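Local coordinates for polysaccharide biosynthesis protein CapD (Bacillus thuringiensis HD-771, PDB 6BWC), which probably catalyses an early NADP-dependent step on UDP-N-acetylglucosamine in the biosynthesis of CMP-pseudaminic acid, a sugar linked to flagellin glycosylation, at residues C[132-137]-C[275-280]; C[169-174]-C[202-207]; C[195-200]-C[269-274]. The protein carries 2 engineered substitutions. All coordinates share one frame; numbering follows the deposited sequence.

All three contacts are largely buried, but they differ in depth and chemistry. Contact 2 lies deepest, about 8 Å from the centre of the chain to its own centre. It is a parallel strand pairing that meets both NADP and UDP-N-acetylglucosamine. Contacts 1 and 3 join loops, with no hydrogen bond across either pair of segments. Contact 3 mainly touches the uridine end of the sugar nucleotide, while contact 2 grips its phosphate and sugar. Contact 1 is apolar packing next to a second subunit. Residues 269-274 and 275-280 are consecutive, so contacts 1 and 3 share one loop. R202 NH1 of contact 2 probably hydrogen-bonds K270 O of contact 3.

Contact 1: C[132-137]-C[275-280]; sequences AISPTN and LMTHDE
I133 packs against the backbone of M276 and T277, and this van der Waals contact gives the largest share of the buried surface. Both branches of I133 take part. CG1 stands anti to the carbonyl carbon (chi1 -72°) and comes within 3.7 Å of M276 CA. I133 CG2 lies beside T277, 3.7 Å from T277 N. The same methyl carbon, I133 CG2, is 3.8 Å from T277 CG2. The T277 methyl meets the next residue too, since S134 OG lies 3.8 Å from T277 CG2. M276 and L275 turn their CB atoms away from the 132-137 loop, so it is their backbone that I133 covers. S134 and T277 also pack against a second subunit of the same protein.

No hydrogen bond crosses between the segments. Polar bonds within 275-280 hold that segment in shape. T277 OG1 accepts from E280 N at 3.3 Å, which makes an ST motif. In return T277 N donates to E280 OE1 at 3.3 Å, using the lone pair anti to the other carboxylate oxygen. These reciprocal bonds tie T277 to E280. K270, earlier in the same loop as 275-280, links that loop to the other by bonding I133 O and S134 O through NZ.

The loop of I133 follows strand 123-129 of the parallel Rossmann-type sheet, and the loop of M276 leads to strand 285-286. I133 and M276 both touch R168 on strand 163-169, and M276 reaches F291 and I293 on strand 290-293.

Contact 2: C[169-174]-C[202-207]; sequences FGNVMG and RFMMTL. With UD1 (uridine-diphosphate-N-acetylglucosamine), chain O.
The R202 guanidinium has N171 ND2 at its edge, near its plane, and UD1 O2B at the edge in plane. UD1 O3B, a ribose hydroxyl, sits over one face, offset toward the rim. O2B is held by two donors, R202 NE at 2.9 Å and N171 ND2 at 2.7 Å. N171 also accepts, since UD1 O6' donates to its OD1 at 2.6 Å. One amide spans the phosphate and the sugar. The F169 ring meets M205 SD obliquely, a Met-aromatic contact with the sulfur 4.7 Å from the ring centroid.

The backbones pair as parallel strands. N171 N donates to F203 O, M205 N to N171 O, and M173 N to M205 O. G170 N bonds M205 SD weakly. M205 CG sits between backbone N and carbonyl carbon (chi1 71°), near V172 CG2. M173 and M204 cross at about a right angle, with M173 CE 3.7 Å from M204 CB.

Strand 171-172 edges a three-stranded sheet within the chain, with 201-205 in the middle. Beside the Rossmann-type sheet, this pair lines the NADP and sugar-nucleotide pockets. V172 N hydrogen-bonds NADP. Helix 207-220 covers F169 and M205, while helix 18-29 touches F169, V172 and L207.

Contact 3: C[195-200]-C[269-274]; sequences VTDLSM and EKMYEE. With UD1 (uridine-diphosphate-N-acetylglucosamine), chain O.
M200 reaches between M271 and the ribose of the bound sugar nucleotide, and each atom of its side chain has a neighbour there. CB lies 3.5 Å from M271 O. CG meets the thioether of the other methionine, 3.6 Å from M271 SD, and the two side chains cross at about a right angle. SD turns to the ligand and lies 3.2 Å from UD1 O2', the ribose 2'-hydroxyl oxygen. CE ends the chain beside K270 O, E269 OE2 and the same UD1 O2'. The chain bends at its last torsion (chi3 124°), and this sets the methyl among those three oxygens.

Beyond M200, D197 OD2 meets the tip of M271, 3.5 Å from M271 CE. The backbone of 197-200 forms a type I beta turn, closed by a bond from M200 N to D197 O. T196 and E269 meet around the ligand, with T196 CG2 beside E269 OE1. E269 is extended beyond CG, and its OE2 accepts from UD1 O2' at 2.6 Å. Its other oxygen, OE1, takes the amide of K266. T196 N donates to the uracil oxygen UD1 O2 at 3.0 Å in a nearly straight bond (165°). T196 OG1 lies close to both UD1 O2 and UD1 O2'.

The two segments are joined by packing rather than by direct hydrogen bonds. The ligand supplies a polar link: its uracil O2 bonds T196 N, and its O2' lies between T196 OG1 and E269 OE2. This chemistry is consistent with recognition of the uridine part of the bound sugar nucleotide, probably the substrate.

Contact 1: C[132-137]-C[275-280]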
loop_
_atom_site.group_PDB
_atom_site.type_symbol
_atom_site.label_atom_id
_atom_site.label_comp_id
_atom_site.label_asym_id
_atom_site.label_seq_id
_atom_site.Cartn_x
_atom_site.Cartn_y
_atom_site.Cartn_z
ATOM N N ALA C 132 29.451 -5.753 6.564
ATOM C CA ALA C 132 28.743 -4.836 7.449
ATOM C C ALA C 132 29.654 -4.019 8.354
ATOM O O ALA C 132 29.157 -3.143 9.051
ATOM C CB ALA C 132 27.759 -5.623 8.317
ATOM N N ILE C 133 30.958 -4.314 8.378
ATOM C CA ILE C 133 31.873 -3.665 9.284
ATOM C C ILE C 133 32.521 -2.505 8.564
ATOM O O ILE C 133 33.270 -2.709 7.621
ATOM C CB ILE C 133 32.946 -4.628 9.806
ATOM C CG1 ILE C 133 32.327 -5.616 10.796
ATOM C CG2 ILE C 133 34.033 -3.872 10.552
ATOM C CD1 ILE C 133 31.334 -6.565 10.192
ATOM N N SER C 134 32.245 -1.284 9.033
ATOM C CA SER C 134 32.841 -0.097 8.456
ATOM C C SER C 134 32.770 -0.201 6.922
ATOM O O SER C 134 33.799 -0.222 6.258
ATOM C CB SER C 134 34.286 0.026 8.969
ATOM O OG SER C 134 34.337 -0.104 10.387
ATOM N N PRO C 135 31.538 -0.306 6.364
ATOM C CA PRO C 135 31.345 -0.554 4.941
ATOM C C PRO C 135 31.603 0.635 4.020
ATOM O O PRO C 135 31.423 1.786 4.406
ATOM C CB PRO C 135 29.872 -0.948 4.862
ATOM C CG PRO C 135 29.230 -0.228 5.995
ATOM C CD PRO C 135 30.239 -0.303 7.081
ATOM N N THR C 136 32.006 0.296 2.795
ATOM C CA THR C 136 32.303 1.216 1.698
ATOM C C THR C 136 31.310 1.024 0.532
ATOM O O THR C 136 31.515 1.558 -0.578
ATOM C CB THR C 136 33.725 0.942 1.186
ATOM O OG1 THR C 136 34.524 0.462 2.261
ATOM C CG2 THR C 136 34.384 2.181 0.646
ATOM N N ASN C 137 30.242 0.255 0.776
ATOM C CA ASN C 137 29.205 0.051 -0.230
ATOM C C ASN C 137 27.810 -0.070 0.372
ATOM O O ASN C 137 27.630 -0.290 1.611
ATOM C CB ASN C 137 29.513 -1.156 -1.114
ATOM C CG ASN C 137 29.850 -2.404 -0.314
ATOM O OD1 ASN C 137 29.030 -2.908 0.452
ATOM N ND2 ASN C 137 31.055 -2.930 -0.509
ATOM N N LEU C 275 36.217 -8.793 10.460
ATOM C CA LEU C 275 35.312 -9.705 11.176
ATOM C C LEU C 275 34.461 -8.961 12.206
ATOM O O LEU C 275 33.384 -9.453 12.590
ATOM C CB LEU C 275 36.109 -10.789 11.917
ATOM C CG LEU C 275 37.175 -11.597 11.163
ATOM C CD1 LEU C 275 37.986 -12.418 12.153
ATOM C CD2 LEU C 275 36.543 -12.469 10.078
ATOM N N MET C 276 34.994 -7.824 12.684
ATOM C CA MET C 276 34.339 -6.934 13.667
ATOM C C MET C 276 35.055 -5.581 13.781
ATOM O O MET C 276 36.251 -5.469 13.548
ATOM C CB MET C 276 34.243 -7.580 15.060
ATOM C CG MET C 276 35.546 -8.094 15.642
ATOM S SD MET C 276 35.232 -9.148 17.076
ATOM C CE MET C 276 36.519 -10.356 16.906
ATOM N N THR C 277 34.311 -4.550 14.146
ATOM C CA THR C 277 34.920 -3.284 14.505
ATOM C C THR C 277 35.835 -3.489 15.717
ATOM O O THR C 277 35.721 -4.473 16.464
ATOM C CB THR C 277 33.850 -2.232 14.853
ATOM O OG1 THR C 277 32.934 -2.781 15.810
ATOM C CG2 THR C 277 33.083 -1.813 13.599
ATOM N N HIS C 278 36.762 -2.553 15.895
ATOM C CA HIS C 278 37.603 -2.542 17.081
ATOM C C HIS C 278 36.743 -2.522 18.350
ATOM O O HIS C 278 36.956 -3.356 19.242
ATOM C CB HIS C 278 38.532 -1.343 17.079
ATOM C CG HIS C 278 39.470 -1.340 18.242
ATOM N ND1 HIS C 278 39.128 -0.827 19.475
ATOM C CD2 HIS C 278 40.716 -1.843 18.374
ATOM C CE1 HIS C 278 40.135 -0.994 20.311
ATOM N NE2 HIS C 278 41.108 -1.611 19.669
ATOM N N ASP C 279 35.789 -1.568 18.396
ATOM C CA ASP C 279 34.729 -1.447 19.452
ATOM C C ASP C 279 34.104 -2.797 19.859
ATOM O O ASP C 279 34.011 -3.110 21.043
ATOM C CB ASP C 279 33.635 -0.462 18.972
ATOM C CG ASP C 279 32.513 -0.219 20.005
ATOM O OD1 ASP C 279 31.343 -0.320 19.567
ATOM O OD2 ASP C 279 32.778 0.100 21.198
ATOM N N GLU C 280 33.718 -3.601 18.869
ATOM C CA GLU C 280 33.123 -4.928 19.117
ATOM C C GLU C 280 34.113 -5.928 19.706
ATOM O O GLU C 280 33.718 -6.824 20.477
ATOM C CB GLU C 280 32.537 -5.495 17.828
ATOM C CG GLU C 280 31.170 -4.952 17.462
ATOM C CD GLU C 280 30.655 -5.568 16.182
ATOM O OE1 GLU C 280 31.440 -5.658 15.215
ATOM O OE2 GLU C 280 29.475 -5.979 16.156
#

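Contact 2: C[169-174]-C[202-207]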
loop_
_atom_site.group_PDB
_atom_site.type_symbol
_atom_site.label_atom_id
_atom_site.label_comp_id
_atom_site.label_asym_id
_atom_site.label_seq_id
_atom_site.Cartn_x
_atom_site.Cartn_y
_atom_site.Cartn_z
ATOM N N PHE C 169 29.485 -14.066 7.672
ATOM C CA PHE C 169 30.322 -14.851 6.756
ATOM C C PHE C 169 31.445 -14.021 6.128
ATOM O O PHE C 169 31.363 -12.783 6.031
ATOM C CB PHE C 169 29.487 -15.396 5.562
ATOM C CG PHE C 169 28.359 -16.347 5.913
ATOM C CD1 PHE C 169 27.260 -16.430 5.067
ATOM C CD2 PHE C 169 28.388 -17.171 7.028
ATOM C CE1 PHE C 169 26.213 -17.304 5.322
ATOM C CE2 PHE C 169 27.343 -18.050 7.289
ATOM C CZ PHE C 169 26.248 -18.110 6.437
ATOM N N GLY C 170 32.459 -14.730 5.643
ATOM C CA GLY C 170 33.352 -14.195 4.618
ATOM C C GLY C 170 33.178 -14.975 3.341
ATOM O O GLY C 170 32.335 -15.848 3.261
ATOM N N ASN C 171 33.993 -14.668 2.345
ATOM C CA ASN C 171 33.742 -15.147 0.995
ATOM C C ASN C 171 33.564 -16.635 0.994
ATOM O O ASN C 171 34.477 -17.343 1.340
ATOM C CB ASN C 171 34.873 -14.762 0.037
ATOM C CG ASN C 171 34.995 -13.269 -0.127
ATOM O OD1 ASN C 171 35.077 -12.537 0.864
ATOM N ND2 ASN C 171 34.997 -12.804 -1.362
ATOM N N VAL C 172 32.385 -17.099 0.603
ATOM C CA VAL C 172 32.067 -18.529 0.622
ATOM C C VAL C 172 32.468 -19.119 -0.706
ATOM O O VAL C 172 31.879 -18.795 -1.722
ATOM C CB VAL C 172 30.580 -18.797 0.908
ATOM C CG1 VAL C 172 30.341 -20.291 1.126
ATOM C CG2 VAL C 172 30.145 -18.014 2.146
ATOM N N MET C 173 33.442 -20.025 -0.673
ATOM C CA MET C 173 34.133 -20.481 -1.895
ATOM C C MET C 173 33.294 -21.341 -2.863
ATOM O O MET C 173 32.717 -22.376 -2.488
ATOM C CB MET C 173 35.390 -21.247 -1.535
ATOM C CG MET C 173 36.275 -20.494 -0.589
ATOM S SD MET C 173 37.953 -21.124 -0.601
ATOM C CE MET C 173 38.249 -20.868 1.152
ATOM N N GLY C 174 33.268 -20.902 -4.121
ATOM C CA GLY C 174 32.469 -21.537 -5.168
ATOM C C GLY C 174 31.008 -21.137 -5.185
ATOM O O GLY C 174 30.267 -21.576 -6.085
ATOM N N ARG C 202 41.193 -11.105 1.340
ATOM C CA ARG C 202 39.823 -11.459 1.732
ATOM C C ARG C 202 39.792 -12.607 2.737
ATOM O O ARG C 202 40.521 -13.593 2.563
ATOM C CB ARG C 202 39.023 -11.897 0.489
ATOM C CG ARG C 202 38.583 -10.812 -0.508
ATOM C CD ARG C 202 37.347 -10.061 -0.031
ATOM N NE ARG C 202 36.867 -9.092 -1.024
ATOM C CZ ARG C 202 37.296 -7.835 -1.158
ATOM N NH1 ARG C 202 38.241 -7.334 -0.371
ATOM N NH2 ARG C 202 36.778 -7.065 -2.104
ATOM N N PHE C 203 38.942 -12.505 3.764
ATOM C CA PHE C 203 38.603 -13.678 4.603
ATOM C C PHE C 203 37.737 -14.629 3.787
ATOM O O PHE C 203 36.741 -14.192 3.225
ATOM C CB PHE C 203 37.815 -13.272 5.846
ATOM C CG PHE C 203 38.654 -12.712 6.955
ATOM C CD1 PHE C 203 38.673 -11.349 7.224
ATOM C CD2 PHE C 203 39.410 -13.557 7.758
ATOM C CE1 PHE C 203 39.442 -10.842 8.262
ATOM C CE2 PHE C 203 40.179 -13.054 8.797
ATOM C CZ PHE C 203 40.188 -11.700 9.051
ATOM N N MET C 204 38.096 -15.906 3.723
ATOM C CA MET C 204 37.348 -16.896 2.936
ATOM C C MET C 204 37.071 -18.198 3.724
ATOM O O MET C 204 37.962 -18.719 4.410
ATOM C CB MET C 204 38.070 -17.213 1.604
ATOM C CG MET C 204 38.449 -15.971 0.784
ATOM S SD MET C 204 38.814 -16.085 -0.993
ATOM C CE MET C 204 37.419 -16.958 -1.641
ATOM N N MET C 205 35.832 -18.705 3.612
ATOM C CA MET C 205 35.370 -19.908 4.315
ATOM C C MET C 205 34.834 -20.941 3.316
ATOM O O MET C 205 34.514 -20.608 2.183
ATOM C CB MET C 205 34.319 -19.547 5.391
ATOM C CG MET C 205 32.962 -19.103 4.877
ATOM S SD MET C 205 31.932 -18.169 6.053
ATOM C CE MET C 205 31.851 -19.362 7.394
ATOM N N THR C 206 34.787 -22.205 3.733
ATOM C CA THR C 206 34.173 -23.292 2.943
ATOM C C THR C 206 32.610 -23.274 3.024
ATOM O O THR C 206 31.988 -22.607 3.866
ATOM C CB THR C 206 34.728 -24.702 3.349
ATOM O OG1 THR C 206 34.284 -25.074 4.660
ATOM C CG2 THR C 206 36.280 -24.754 3.287
ATOM N N LEU C 207 31.972 -24.004 2.130
ATOM C CA LEU C 207 30.526 -24.108 2.167
ATOM C C LEU C 207 30.088 -24.748 3.465
ATOM O O LEU C 207 29.110 -24.303 4.040
ATOM C CB LEU C 207 30.049 -24.929 0.979
ATOM C CG LEU C 207 28.567 -25.155 0.744
ATOM C CD1 LEU C 207 27.778 -23.866 0.864
ATOM C CD2 LEU C 207 28.381 -25.755 -0.647
HETATM C "C1'" UD1 O . 31.492 -11.901 -1.467
HETATM C "C2'" UD1 O . 29.979 -11.859 -1.330
HETATM C "C3'" UD1 O . 29.529 -10.725 -0.411
HETATM C "C4'" UD1 O . 30.300 -10.714 0.906
HETATM C "C5'" UD1 O . 31.804 -10.998 0.723
HETATM C "C6'" UD1 O . 32.443 -11.325 2.079
HETATM C "C7'" UD1 O . 29.121 -12.720 -3.471
HETATM C "C8'" UD1 O . 28.709 -12.340 -4.879
HETATM N "N2'" UD1 O . 29.354 -11.706 -2.631
HETATM O "O1'" UD1 O . 31.964 -10.657 -1.960
HETATM O "O3'" UD1 O . 28.112 -10.855 -0.178
HETATM O "O4'" UD1 O . 30.144 -9.471 1.566
HETATM O "O5'" UD1 O . 32.054 -12.080 -0.199
HETATM O "O6'" UD1 O . 33.759 -10.776 2.189
HETATM O "O7'" UD1 O . 29.278 -13.902 -3.172
HETATM N N1 UD1 O . 37.265 -9.995 -8.597
HETATM C C2 UD1 O . 38.074 -9.965 -9.772
HETATM N N3 UD1 O . 37.493 -10.032 -10.981
HETATM C C4 UD1 O . 36.155 -10.127 -11.119
HETATM C C5 UD1 O . 35.343 -10.176 -10.014
HETATM C C6 UD1 O . 35.919 -10.125 -8.754
HETATM O O2 UD1 O . 39.312 -9.859 -9.710
HETATM O O4 UD1 O . 35.624 -10.197 -12.239
HETATM C C1B UD1 O . 37.863 -9.900 -7.248
HETATM C C2B UD1 O . 37.189 -8.906 -6.299
HETATM O "O2'" UD1 O . 37.717 -7.593 -6.427
HETATM C C3B UD1 O . 37.397 -9.511 -4.924
HETATM C C4B UD1 O . 37.432 -10.993 -5.228
HETATM O O4B UD1 O . 37.713 -11.148 -6.618
HETATM O O3B UD1 O . 38.635 -9.165 -4.293
HETATM C C5B UD1 O . 36.130 -11.707 -4.900
HETATM O O5B UD1 O . 35.001 -11.251 -5.661
HETATM P PA UD1 O . 33.640 -12.061 -5.398
HETATM O O1A UD1 O . 32.574 -11.764 -6.425
HETATM O O2A UD1 O . 33.923 -13.538 -5.107
HETATM O O3A UD1 O . 33.169 -11.678 -3.902
HETATM P PB UD1 O . 33.237 -10.366 -2.956
HETATM O O1B UD1 O . 32.826 -9.141 -3.747
HETATM O O2B UD1 O . 34.501 -10.249 -2.114
#

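Contact 3: C[195-200]-C[269-274]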
loop_
_atom_site.group_PDB
_atom_site.type_symbol
_atom_site.label_atom_id
_atom_site.label_comp_id
_atom_site.label_asym_id
_atom_site.label_seq_id
_atom_site.Cartn_x
_atom_site.Cartn_y
_atom_site.Cartn_z
ATOM N N VAL C 195 40.883 -9.051 -13.714
ATOM C CA VAL C 195 41.453 -8.833 -12.396
ATOM C C VAL C 195 41.104 -7.415 -11.947
ATOM O O VAL C 195 41.390 -6.450 -12.642
ATOM C CB VAL C 195 42.963 -9.135 -12.463
ATOM C CG1 VAL C 195 43.804 -8.142 -11.673
ATOM C CG2 VAL C 195 43.209 -10.582 -12.023
ATOM N N THR C 196 40.451 -7.297 -10.799
ATOM C CA THR C 196 40.112 -5.992 -10.230
ATOM C C THR C 196 41.411 -5.335 -9.741
ATOM O O THR C 196 41.861 -4.340 -10.305
ATOM C CB THR C 196 39.076 -6.104 -9.070
ATOM O OG1 THR C 196 39.503 -7.096 -8.108
ATOM C CG2 THR C 196 37.646 -6.456 -9.607
ATOM N N ASP C 197 42.042 -5.920 -8.730
ATOM C CA ASP C 197 43.199 -5.309 -8.095
ATOM C C ASP C 197 43.860 -6.393 -7.245
ATOM O O ASP C 197 43.321 -6.786 -6.213
ATOM C CB ASP C 197 42.708 -4.125 -7.261
ATOM C CG ASP C 197 43.802 -3.435 -6.494
ATOM O OD1 ASP C 197 44.789 -4.088 -6.088
ATOM O OD2 ASP C 197 43.638 -2.215 -6.263
ATOM N N LEU C 198 45.021 -6.875 -7.681
ATOM C CA LEU C 198 45.614 -8.099 -7.116
ATOM C C LEU C 198 45.987 -7.971 -5.647
ATOM O O LEU C 198 45.962 -8.946 -4.895
ATOM C CB LEU C 198 46.835 -8.537 -7.936
ATOM C CG LEU C 198 46.498 -8.942 -9.373
ATOM C CD1 LEU C 198 47.736 -9.050 -10.255
ATOM C CD2 LEU C 198 45.691 -10.235 -9.379
ATOM N N SER C 199 46.289 -6.748 -5.241
ATOM C CA SER C 199 46.591 -6.422 -3.844
ATOM C C SER C 199 45.477 -6.658 -2.819
ATOM O O SER C 199 45.737 -6.586 -1.621
ATOM C CB SER C 199 47.031 -4.954 -3.745
ATOM O OG SER C 199 46.241 -4.266 -2.801
ATOM N N MET C 200 44.241 -6.860 -3.272
ATOM C CA MET C 200 43.110 -7.094 -2.368
ATOM C C MET C 200 43.277 -8.434 -1.632
ATOM O O MET C 200 43.772 -9.424 -2.199
ATOM C CB MET C 200 41.778 -7.102 -3.141
ATOM C CG MET C 200 41.363 -5.783 -3.769
ATOM S SD MET C 200 40.241 -6.095 -5.146
ATOM C CE MET C 200 38.862 -5.095 -4.619
ATOM N N GLU C 269 33.716 -1.354 -3.803
ATOM C CA GLU C 269 34.579 -2.459 -3.338
ATOM C C GLU C 269 35.573 -2.002 -2.265
ATOM O O GLU C 269 36.165 -0.941 -2.380
ATOM C CB GLU C 269 35.371 -3.105 -4.501
ATOM C CG GLU C 269 34.579 -4.089 -5.356
ATOM C CD GLU C 269 35.451 -4.889 -6.333
ATOM O OE1 GLU C 269 36.006 -4.271 -7.268
ATOM O OE2 GLU C 269 35.569 -6.138 -6.187
ATOM N N LYS C 270 35.734 -2.833 -1.239
ATOM C CA LYS C 270 36.706 -2.656 -0.154
ATOM C C LYS C 270 37.979 -3.461 -0.462
ATOM O O LYS C 270 37.926 -4.482 -1.164
ATOM C CB LYS C 270 36.091 -3.173 1.158
ATOM C CG LYS C 270 36.525 -2.490 2.441
ATOM C CD LYS C 270 35.690 -3.033 3.588
ATOM C CE LYS C 270 36.197 -2.525 4.907
ATOM N NZ LYS C 270 35.333 -3.041 5.983
ATOM N N MET C 271 39.103 -3.013 0.097
ATOM C CA MET C 271 40.422 -3.602 -0.198
ATOM C C MET C 271 40.688 -4.878 0.568
ATOM O O MET C 271 41.293 -5.814 0.048
ATOM C CB MET C 271 41.555 -2.595 0.085
ATOM C CG MET C 271 41.774 -1.576 -1.022
ATOM S SD MET C 271 42.064 -2.397 -2.608
ATOM C CE MET C 271 41.642 -1.041 -3.667
ATOM N N TYR C 272 40.209 -4.871 1.803
ATOM C CA TYR C 272 40.330 -5.945 2.778
ATOM C C TYR C 272 38.937 -6.035 3.376
ATOM O O TYR C 272 38.080 -5.205 3.060
ATOM C CB TYR C 272 41.334 -5.560 3.869
ATOM C CG TYR C 272 41.048 -4.198 4.425
ATOM C CD1 TYR C 272 40.212 -4.036 5.525
ATOM C CD2 TYR C 272 41.556 -3.059 3.797
ATOM C CE1 TYR C 272 39.905 -2.776 6.009
ATOM C CE2 TYR C 272 41.265 -1.798 4.267
ATOM C CZ TYR C 272 40.433 -1.657 5.371
ATOM O OH TYR C 272 40.147 -0.392 5.844
ATOM N N GLU C 273 38.700 -7.014 4.239
ATOM C CA GLU C 273 37.431 -7.098 4.965
ATOM C C GLU C 273 37.761 -7.162 6.441
ATOM O O GLU C 273 38.930 -7.102 6.801
ATOM C CB GLU C 273 36.603 -8.294 4.492
ATOM C CG GLU C 273 36.068 -8.176 3.056
ATOM C CD GLU C 273 34.932 -7.166 2.857
ATOM O OE1 GLU C 273 34.535 -6.467 3.840
ATOM O OE2 GLU C 273 34.422 -7.078 1.704
ATOM N N GLU C 274 36.737 -7.210 7.292
ATOM C CA GLU C 274 36.911 -7.197 8.746
ATOM C C GLU C 274 35.834 -8.075 9.408
ATOM O O GLU C 274 34.693 -8.095 8.971
ATOM C CB GLU C 274 36.845 -5.748 9.292
ATOM C CG GLU C 274 37.750 -4.721 8.597
ATOM C CD GLU C 274 37.641 -3.315 9.182
ATOM O OE1 GLU C 274 36.864 -2.488 8.656
ATOM O OE2 GLU C 274 38.332 -3.020 10.179
HETATM C "C1'" UD1 O . 31.492 -11.901 -1.467
HETATM C "C2'" UD1 O . 29.979 -11.859 -1.330
HETATM C "C3'" UD1 O . 29.529 -10.725 -0.411
HETATM C "C4'" UD1 O . 30.300 -10.714 0.906
HETATM C "C5'" UD1 O . 31.804 -10.998 0.723
HETATM C "C6'" UD1 O . 32.443 -11.325 2.079
HETATM C "C7'" UD1 O . 29.121 -12.720 -3.471
HETATM C "C8'" UD1 O . 28.709 -12.340 -4.879
HETATM N "N2'" UD1 O . 29.354 -11.706 -2.631
HETATM O "O1'" UD1 O . 31.964 -10.657 -1.960
HETATM O "O3'" UD1 O . 28.112 -10.855 -0.178
HETATM O "O4'" UD1 O . 30.144 -9.471 1.566
HETATM O "O5'" UD1 O . 32.054 -12.080 -0.199
HETATM O "O6'" UD1 O . 33.759 -10.776 2.189
HETATM O "O7'" UD1 O . 29.278 -13.902 -3.172
HETATM N N1 UD1 O . 37.265 -9.995 -8.597
HETATM C C2 UD1 O . 38.074 -9.965 -9.772
HETATM N N3 UD1 O . 37.493 -10.032 -10.981
HETATM C C4 UD1 O . 36.155 -10.127 -11.119
HETATM C C5 UD1 O . 35.343 -10.176 -10.014
HETATM C C6 UD1 O . 35.919 -10.125 -8.754
HETATM O O2 UD1 O . 39.312 -9.859 -9.710
HETATM O O4 UD1 O . 35.624 -10.197 -12.239
HETATM C C1B UD1 O . 37.863 -9.900 -7.248
HETATM C C2B UD1 O . 37.189 -8.906 -6.299
HETATM O "O2'" UD1 O . 37.717 -7.593 -6.427
HETATM C C3B UD1 O . 37.397 -9.511 -4.924
HETATM C C4B UD1 O . 37.432 -10.993 -5.228
HETATM O O4B UD1 O . 37.713 -11.148 -6.618
HETATM O O3B UD1 O . 38.635 -9.165 -4.293
HETATM C C5B UD1 O . 36.130 -11.707 -4.900
HETATM O O5B UD1 O . 35.001 -11.251 -5.661
HETATM P PA UD1 O . 33.640 -12.061 -5.398
HETATM O O1A UD1 O . 32.574 -11.764 -6.425
HETATM O O2A UD1 O . 33.923 -13.538 -5.107
HETATM O O3A UD1 O . 33.169 -11.678 -3.902
HETATM P PB UD1 O . 33.237 -10.366 -2.956
HETATM O O1B UD1 O . 32.826 -9.141 -3.747
HETATM O O2B UD1 O . 34.501 -10.249 -2.114
#